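Local coordinates for virulence protein vsdE (Salmonella enterica, PDB 5LQ6), which is a cysteine hydrolase effector that suppresses host immune responses and contributes to the virulence of salmonellas, at residues Q197-K200 with K201-S205. The protein carries 4 engineered substitutions. Residues are numbered along the deposited sequence; the frame is centred on the assembly and turned at random.
Sequences QEIK and KHFSS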
loop_
_atom_site.group_PDB
_atom_site.type_symbol
_atom_site.label_atom_id
_atom_site.label_comp_id
_atom_site.label_asym_id
_atom_site.label_seq_id
_atom_site.Cartn_x
_atom_site.Cartn_y
_atom_site.Cartn_z
ATOM N N GLN A 197 -4.872 0.421 -17.524
ATOM C CA GLN A 197 -4.430 -0.382 -18.686
ATOM C C GLN A 197 -3.036 -0.907 -18.452
ATOM O O GLN A 197 -2.716 -2.074 -18.739
ATOM C CB GLN A 197 -4.532 0.473 -19.958
ATOM C CG GLN A 197 -3.959 -0.123 -21.241
ATOM C CD GLN A 197 -4.327 0.722 -22.474
ATOM O OE1 GLN A 197 -3.491 1.394 -23.070
ATOM N NE2 GLN A 197 -5.597 0.693 -22.841
ATOM N N GLU A 198 -2.134 -0.069 -17.926
ATOM C CA GLU A 198 -0.750 -0.467 -17.755
ATOM C C GLU A 198 -0.652 -1.523 -16.678
ATOM O O GLU A 198 0.057 -2.521 -16.856
ATOM C CB GLU A 198 0.101 0.763 -17.372
ATOM C CG GLU A 198 0.416 1.597 -18.584
ATOM C CD GLU A 198 0.883 2.980 -18.278
ATOM O OE1 GLU A 198 0.902 3.411 -17.103
ATOM O OE2 GLU A 198 1.256 3.686 -19.222
ATOM N N ILE A 199 -1.300 -1.339 -15.528
ATOM C CA ILE A 199 -1.153 -2.308 -14.469
ATOM C C ILE A 199 -1.782 -3.658 -14.830
ATOM O O ILE A 199 -1.293 -4.705 -14.406
ATOM C CB ILE A 199 -1.637 -1.706 -13.133
ATOM C CG1 ILE A 199 -0.911 -2.403 -11.968
ATOM C CG2 ILE A 199 -3.138 -1.709 -13.066
ATOM C CD1 ILE A 199 -1.205 -1.796 -10.625
ATOM N N LYS A 200 -2.824 -3.636 -15.623
ATOM C CA LYS A 200 -3.478 -4.872 -16.108
ATOM C C LYS A 200 -2.518 -5.767 -16.882
ATOM O O LYS A 200 -2.718 -7.001 -16.897
ATOM C CB LYS A 200 -4.678 -4.563 -17.005
ATOM C CG LYS A 200 -5.901 -4.088 -16.269
ATOM C CD LYS A 200 -7.137 -3.934 -17.139
ATOM C CE LYS A 200 -7.710 -5.306 -17.471
ATOM N NZ LYS A 200 -9.048 -5.155 -18.075
ATOM N N LYS A 201 -1.485 -5.201 -17.501
ATOM C CA LYS A 201 -0.450 -5.976 -18.203
ATOM C C LYS A 201 0.260 -6.937 -17.305
ATOM O O LYS A 201 0.784 -7.935 -17.775
ATOM C CB LYS A 201 0.603 -5.060 -18.855
ATOM C CG LYS A 201 0.060 -4.079 -19.877
ATOM C CD LYS A 201 -0.749 -4.707 -20.964
ATOM C CE LYS A 201 -1.142 -3.657 -22.019
ATOM N NZ LYS A 201 -0.131 -2.547 -22.149
ATOM N N HIS A 202 0.256 -6.672 -15.997
ATOM C CA HIS A 202 0.966 -7.504 -15.042
ATOM C C HIS A 202 0.094 -8.627 -14.486
ATOM O O HIS A 202 0.563 -9.351 -13.595
ATOM C CB HIS A 202 1.521 -6.676 -13.902
ATOM C CG HIS A 202 2.369 -5.556 -14.353
ATOM N ND1 HIS A 202 3.478 -5.760 -15.141
ATOM C CD2 HIS A 202 2.299 -4.224 -14.115
ATOM C CE1 HIS A 202 4.028 -4.591 -15.410
ATOM N NE2 HIS A 202 3.344 -3.658 -14.782
ATOM N N PHE A 203 -1.107 -8.802 -15.023
ATOM C CA PHE A 203 -1.972 -9.929 -14.601
ATOM C C PHE A 203 -2.486 -10.736 -15.783
ATOM O O PHE A 203 -2.793 -10.189 -16.826
ATOM C CB PHE A 203 -3.132 -9.391 -13.772
ATOM C CG PHE A 203 -2.690 -8.637 -12.572
ATOM C CD1 PHE A 203 -2.266 -9.319 -11.428
ATOM C CD2 PHE A 203 -2.685 -7.269 -12.585
ATOM C CE1 PHE A 203 -1.872 -8.624 -10.330
ATOM C CE2 PHE A 203 -2.248 -6.555 -11.461
ATOM C CZ PHE A 203 -1.811 -7.247 -10.369
ATOM N N SER A 204 -2.551 -12.065 -15.605
ATOM C CA SER A 204 -3.461 -12.925 -16.410
ATOM C C SER A 204 -4.748 -13.169 -15.609
ATOM O O SER A 204 -4.960 -12.582 -14.523
ATOM C CB SER A 204 -2.817 -14.272 -16.726
ATOM O OG SER A 204 -3.012 -15.165 -15.636
ATOM N N SER A 205 -5.607 -14.049 -16.121
ATOM C CA SER A 205 -6.871 -14.376 -15.443
ATOM C C SER A 205 -6.627 -15.109 -14.122
ATOM O O SER A 205 -7.457 -15.094 -13.233
ATOM C CB SER A 205 -7.786 -15.222 -16.366
ATOM O OG SER A 205 -7.867 -14.656 -17.671
#
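The amides of K201, H202 and F203 each reach back three residues to the carbonyls of E198, I199 and K200, a run of i to i+3 bonds that closes with a type I beta turn from K200 to F203. The chain runs here from the short helix 196-200 into the loop before strand 209-212, an outer strand of the antiparallel sheet. H202 N to I199 O measures 3.0 Å and is fairly straight, whereas K201 N meets E198 O at a more bent 141°. H202 CD2 lies 3.6 Å from the same I199 O.

With CG beside its own backbone N (chi1 -58°), F203 brings CD2 obliquely to 3.4 Å from I199 O and CE2 near I199 CG1. K201 packs CB against E198 O at 3.3 Å, and its bent chain carries CD and CE past Q197 O.

Farther out, F203 makes an edge-to-face contact with F209, while I199 packs on P194 and on I129 of helix 129-143. I199 also lies near, without touching, a probable Cys-His-Asp triad. A salt bridge joins K200 NZ to D130 on that helix. H202 is backbone-bonded to I156 of strand 147-157, and its side chain comes within about 3 Å of a bound sodium ion.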